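Local coordinates for protein Two-component system sensor histidine kinase (Bacteroides thetaiotaomicron, PDB 3OTT) that probably senses saccharides through its extracellular beta-propeller region and passes the signal on as a histidine kinase that transfers phosphate from ATP, at residues Q549-L562 with V573-M587. Numbering follows the deposited sequence.
Sequences QSISFGSFSNNEIL and VSTTNGLWIIDRKTM
F553 lies obliquely over the indole of W580, its ring plane at 36° to that of the five-membered ring: F553 CD1 sits over one indole face, 3.7 Å from W580 CD2, while F553 CB makes a CH-pi contact 4.3 Å from the centroid of the six-membered ring. F553 chi1 of 55° sets CG between the backbone N and carbonyl carbon, turning the phenyl toward 573-582, where T575 CG2 meets its edge and V573 CG1 and I582 CD1 pack obliquely against it. The far end of the indole reaches the backbone, W580 CH2 coming 3.2 Å from G554 CA; W580 NE1 is buried without a polar partner. A leucine in place of W580 would probably leave the F553 ring without its flat support and open a gap beside G554 CA. Further along, I551 CD1 rests 3.4 Å from M587 O, and the M587 chain, bent at chi3 (81°), brings CE within 3.9 Å of I551 CG1. Thus the end of outer strand 547-552 of one four-stranded propeller blade, and the start of the linker leaving it, pack on the next blade (561-567, 570-575, 578-583, 589-591). The linker then enters that second sheet as its first strand: L562 N bonds to S574 O (2.7 Å), and T576 N to E560 O (3.1 Å), flanking the antiparallel non-hydrogen-bonded pair I561-T575. T575 OG1 accepts from N577 N, an ST turn, and also donates to G578 O, within the type I turn T575-G578. N559 OD1 lies against this turn, 3.5 Å from N577 CB. In strand 570-575, S574 OG bonds to F599 O.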
loop_
_atom_site.group_PDB
_atom_site.type_symbol
_atom_site.label_atom_id
_atom_site.label_comp_id
_atom_site.label_asym_id
_atom_site.label_seq_id
_atom_site.Cartn_x
_atom_site.Cartn_y
_atom_site.Cartn_z
ATOM N N GLN B 549 28.874 37.062 14.180
ATOM C CA GLN B 549 27.668 37.721 14.702
ATOM C C GLN B 549 26.620 36.629 15.000
ATOM O O GLN B 549 26.556 35.578 14.369
ATOM C CB GLN B 549 27.110 38.749 13.690
ATOM C CG GLN B 549 26.906 40.160 14.239
ATOM C CD GLN B 549 26.072 41.066 13.291
ATOM O OE1 GLN B 549 26.632 41.910 12.593
ATOM N NE2 GLN B 549 24.737 40.888 13.278
ATOM N N SER B 550 25.780 36.893 15.966
ATOM C CA SER B 550 24.948 35.864 16.491
ATOM C C SER B 550 23.583 36.430 16.804
ATOM O O SER B 550 23.474 37.584 17.179
ATOM C CB SER B 550 25.626 35.348 17.771
ATOM O OG SER B 550 24.977 34.180 18.121
ATOM N N ILE B 551 22.534 35.632 16.616
ATOM C CA ILE B 551 21.174 36.053 16.974
ATOM C C ILE B 551 20.460 34.915 17.655
ATOM O O ILE B 551 20.844 33.761 17.530
ATOM C CB ILE B 551 20.305 36.427 15.739
ATOM C CG1 ILE B 551 20.404 35.336 14.678
ATOM C CG2 ILE B 551 20.671 37.812 15.191
ATOM C CD1 ILE B 551 19.171 35.165 13.894
ATOM N N SER B 552 19.402 35.235 18.375
ATOM C CA SER B 552 18.547 34.193 18.913
ATOM C C SER B 552 17.182 34.485 18.376
ATOM O O SER B 552 16.838 35.622 18.115
ATOM C CB SER B 552 18.550 34.189 20.445
ATOM O OG SER B 552 17.858 35.315 20.921
ATOM N N PHE B 553 16.399 33.455 18.171
ATOM C CA PHE B 553 15.142 33.696 17.546
ATOM C C PHE B 553 14.079 32.883 18.224
ATOM O O PHE B 553 14.303 31.737 18.617
ATOM C CB PHE B 553 15.203 33.402 16.037
ATOM C CG PHE B 553 15.683 32.032 15.710
ATOM C CD1 PHE B 553 14.853 30.917 15.905
ATOM C CD2 PHE B 553 16.957 31.837 15.219
ATOM C CE1 PHE B 553 15.287 29.637 15.626
ATOM C CE2 PHE B 553 17.395 30.550 14.925
ATOM C CZ PHE B 553 16.553 29.446 15.134
ATOM N N GLY B 554 12.932 33.524 18.385
ATOM C CA GLY B 554 11.709 32.866 18.818
ATOM C C GLY B 554 11.617 32.589 20.294
ATOM O O GLY B 554 12.092 33.364 21.134
ATOM N N SER B 555 10.943 31.485 20.577
ATOM C CA SER B 555 11.039 30.769 21.836
ATOM C C SER B 555 10.717 29.292 21.497
ATOM O O SER B 555 10.223 29.009 20.391
ATOM C CB SER B 555 10.071 31.364 22.853
ATOM O OG SER B 555 10.488 32.670 23.200
ATOM N N PHE B 556 11.034 28.345 22.382
ATOM C CA PHE B 556 11.795 28.587 23.606
ATOM C C PHE B 556 13.302 28.853 23.307
ATOM O O PHE B 556 13.750 28.825 22.137
ATOM C CB PHE B 556 11.595 27.394 24.572
ATOM C CG PHE B 556 10.133 27.154 24.981
ATOM C CD1 PHE B 556 9.438 28.099 25.773
ATOM C CD2 PHE B 556 9.467 25.971 24.600
ATOM C CE1 PHE B 556 8.086 27.885 26.170
ATOM C CE2 PHE B 556 8.115 25.735 24.990
ATOM C CZ PHE B 556 7.422 26.702 25.782
ATOM N N SER B 557 14.061 29.146 24.366
ATOM C CA SER B 557 15.527 29.237 24.307
ATOM C C SER B 557 16.135 27.858 23.963
ATOM O O SER B 557 17.099 27.751 23.182
ATOM C CB SER B 557 16.060 29.775 25.648
ATOM O OG SER B 557 17.336 29.258 25.988
ATOM N N ASN B 558 15.549 26.808 24.547
ATOM C CA ASN B 558 15.977 25.427 24.309
ATOM C C ASN B 558 15.014 24.844 23.261
ATOM O O ASN B 558 14.021 24.175 23.606
ATOM C CB ASN B 558 16.004 24.629 25.640
ATOM C CG ASN B 558 16.888 25.319 26.757
ATOM O OD1 ASN B 558 18.109 25.530 26.573
ATOM N ND2 ASN B 558 16.261 25.650 27.907
ATOM N N ASN B 559 15.305 25.168 21.990
ATOM C CA ASN B 559 14.456 24.893 20.824
ATOM C C ASN B 559 15.335 24.365 19.691
ATOM O O ASN B 559 16.054 25.117 19.060
ATOM C CB ASN B 559 13.729 26.174 20.391
ATOM C CG ASN B 559 13.109 26.060 19.005
ATOM O OD1 ASN B 559 12.567 25.011 18.655
ATOM N ND2 ASN B 559 13.186 27.138 18.208
ATOM N N GLU B 560 15.261 23.071 19.441
ATOM C CA GLU B 560 16.236 22.369 18.643
ATOM C C GLU B 560 16.166 22.626 17.143
ATOM O O GLU B 560 15.119 22.616 16.537
ATOM C CB GLU B 560 16.093 20.877 18.856
ATOM C CG GLU B 560 15.939 20.398 20.323
ATOM C CD GLU B 560 15.657 18.886 20.400
ATOM O OE1 GLU B 560 15.792 18.197 19.342
ATOM O OE2 GLU B 560 15.307 18.394 21.510
ATOM N N ILE B 561 17.319 22.806 16.545
ATOM C CA ILE B 561 17.415 22.954 15.090
ATOM C C ILE B 561 17.545 21.578 14.435
ATOM O O ILE B 561 18.432 20.800 14.809
ATOM C CB ILE B 561 18.616 23.839 14.699
ATOM C CG1 ILE B 561 18.383 25.284 15.198
ATOM C CG2 ILE B 561 18.821 23.801 13.239
ATOM C CD1 ILE B 561 19.354 26.286 14.654
ATOM N N LEU B 562 16.655 21.285 13.487
ATOM C CA LEU B 562 16.616 19.961 12.843
ATOM C C LEU B 562 17.381 19.942 11.489
ATOM O O LEU B 562 18.058 18.966 11.176
ATOM C CB LEU B 562 15.171 19.430 12.698
ATOM C CG LEU B 562 14.167 19.190 13.866
ATOM C CD1 LEU B 562 12.781 18.603 13.349
ATOM C CD2 LEU B 562 14.714 18.328 15.058
ATOM N N VAL B 573 15.529 27.450 8.261
ATOM C CA VAL B 573 15.899 26.734 9.475
ATOM C C VAL B 573 14.677 26.023 10.020
ATOM O O VAL B 573 13.708 26.658 10.462
ATOM C CB VAL B 573 16.484 27.700 10.541
ATOM C CG1 VAL B 573 17.079 26.904 11.744
ATOM C CG2 VAL B 573 17.566 28.524 9.948
ATOM N N SER B 574 14.717 24.702 9.958
ATOM C CA SER B 574 13.647 23.860 10.449
ATOM C C SER B 574 13.970 23.452 11.883
ATOM O O SER B 574 15.094 23.041 12.165
ATOM C CB SER B 574 13.554 22.631 9.576
ATOM O OG SER B 574 12.535 21.816 10.076
ATOM N N THR B 575 13.018 23.642 12.789
ATOM C CA THR B 575 13.219 23.358 14.188
ATOM C C THR B 575 12.001 22.574 14.678
ATOM O O THR B 575 10.979 22.483 13.995
ATOM C CB THR B 575 13.195 24.627 15.082
ATOM O OG1 THR B 575 11.853 25.160 15.103
ATOM C CG2 THR B 575 14.167 25.700 14.628
ATOM N N THR B 576 12.118 22.093 15.908
ATOM C CA THR B 576 11.055 21.451 16.648
ATOM C C THR B 576 9.800 22.310 16.770
ATOM O O THR B 576 8.690 21.788 16.860
ATOM C CB THR B 576 11.558 21.181 18.076
ATOM O OG1 THR B 576 12.558 20.163 18.008
ATOM C CG2 THR B 576 10.398 20.717 18.992
ATOM N N ASN B 577 9.980 23.628 16.810
ATOM C CA ASN B 577 8.844 24.518 16.978
ATOM C C ASN B 577 8.388 25.237 15.683
ATOM O O ASN B 577 7.544 26.130 15.709
ATOM C CB ASN B 577 9.090 25.471 18.170
ATOM C CG ASN B 577 8.684 24.831 19.542
ATOM O OD1 ASN B 577 9.134 23.730 19.909
ATOM N ND2 ASN B 577 7.804 25.525 20.280
ATOM N N GLY B 578 8.958 24.841 14.554
ATOM C CA GLY B 578 8.563 25.396 13.271
ATOM C C GLY B 578 9.705 25.826 12.358
ATOM O O GLY B 578 10.880 25.482 12.565
ATOM N N LEU B 579 9.327 26.594 11.356
ATOM C CA LEU B 579 10.191 26.998 10.295
ATOM C C LEU B 579 10.547 28.485 10.423
ATOM O O LEU B 579 9.678 29.337 10.495
ATOM C CB LEU B 579 9.470 26.744 8.963
ATOM C CG LEU B 579 10.246 26.224 7.755
ATOM C CD1 LEU B 579 9.557 26.739 6.430
ATOM C CD2 LEU B 579 11.676 26.592 7.737
ATOM N N TRP B 580 11.837 28.780 10.470
ATOM C CA TRP B 580 12.311 30.174 10.422
ATOM C C TRP B 580 13.115 30.448 9.159
ATOM O O TRP B 580 13.912 29.626 8.742
ATOM C CB TRP B 580 13.179 30.491 11.656
ATOM C CG TRP B 580 12.401 30.341 12.919
ATOM C CD1 TRP B 580 11.954 29.170 13.482
ATOM C CD2 TRP B 580 11.906 31.397 13.741
ATOM N NE1 TRP B 580 11.220 29.439 14.602
ATOM C CE2 TRP B 580 11.185 30.798 14.795
ATOM C CE3 TRP B 580 12.008 32.792 13.689
ATOM C CZ2 TRP B 580 10.588 31.541 15.801
ATOM C CZ3 TRP B 580 11.418 33.540 14.674
ATOM C CH2 TRP B 580 10.714 32.912 15.729
ATOM N N ILE B 581 12.898 31.616 8.587
ATOM C CA ILE B 581 13.640 32.122 7.462
ATOM C C ILE B 581 14.442 33.371 7.904
ATOM O O ILE B 581 13.873 34.323 8.443
ATOM C CB ILE B 581 12.655 32.540 6.364
ATOM C CG1 ILE B 581 11.810 31.331 5.932
ATOM C CG2 ILE B 581 13.399 33.262 5.173
ATOM C CD1 ILE B 581 10.898 31.613 4.662
ATOM N N ILE B 582 15.745 33.374 7.622
ATOM C CA ILE B 582 16.655 34.393 8.148
ATOM C C ILE B 582 17.400 35.013 6.997
ATOM O O ILE B 582 18.008 34.303 6.188
ATOM C CB ILE B 582 17.710 33.759 9.096
ATOM C CG1 ILE B 582 17.031 33.025 10.261
ATOM C CG2 ILE B 582 18.727 34.773 9.601
ATOM C CD1 ILE B 582 18.019 32.056 10.975
ATOM N N ASP B 583 17.410 36.335 6.949
ATOM C CA ASP B 583 18.036 37.009 5.826
ATOM C C ASP B 583 19.537 36.929 5.991
ATOM O O ASP B 583 20.043 37.211 7.056
ATOM C CB ASP B 583 17.593 38.471 5.746
ATOM C CG ASP B 583 18.383 39.259 4.683
ATOM O OD1 ASP B 583 19.559 39.634 4.915
ATOM O OD2 ASP B 583 17.823 39.474 3.594
ATOM N N ARG B 584 20.249 36.560 4.938
ATOM C CA ARG B 584 21.677 36.319 5.069
ATOM C C ARG B 584 22.523 37.573 5.381
ATOM O O ARG B 584 23.623 37.445 5.915
ATOM C CB ARG B 584 22.222 35.569 3.862
ATOM C CG ARG B 584 21.775 34.094 3.845
ATOM C CD ARG B 584 22.609 33.252 2.834
ATOM N NE ARG B 584 22.524 33.650 1.420
ATOM C CZ ARG B 584 23.495 34.276 0.727
ATOM N NH1 ARG B 584 24.641 34.618 1.297
ATOM N NH2 ARG B 584 23.327 34.577 -0.562
ATOM N N LYS B 585 22.021 38.762 5.051
ATOM C CA LYS B 585 22.805 39.989 5.283
ATOM C C LYS B 585 22.399 40.693 6.585
ATOM O O LYS B 585 23.280 41.013 7.394
ATOM C CB LYS B 585 22.829 40.938 4.051
ATOM C CG LYS B 585 23.634 40.365 2.825
ATOM C CD LYS B 585 23.866 41.451 1.684
ATOM C CE LYS B 585 22.669 41.677 0.680
ATOM N NZ LYS B 585 22.657 43.050 -0.066
ATOM N N THR B 586 21.092 40.858 6.832
ATOM C CA THR B 586 20.650 41.555 8.054
ATOM C C THR B 586 20.544 40.643 9.268
ATOM O O THR B 586 20.622 41.104 10.402
ATOM C CB THR B 586 19.283 42.217 7.895
ATOM O OG1 THR B 586 18.297 41.182 7.747
ATOM C CG2 THR B 586 19.271 43.198 6.699
ATOM N N MET B 587 20.305 39.363 9.017
ATOM C CA MET B 587 20.091 38.359 10.081
ATOM C C MET B 587 18.744 38.460 10.824
ATOM O O MET B 587 18.582 37.791 11.855
ATOM C CB MET B 587 21.265 38.263 11.070
ATOM C CG MET B 587 22.515 37.697 10.434
ATOM S SD MET B 587 23.887 37.511 11.585
ATOM C CE MET B 587 23.494 35.947 12.449
#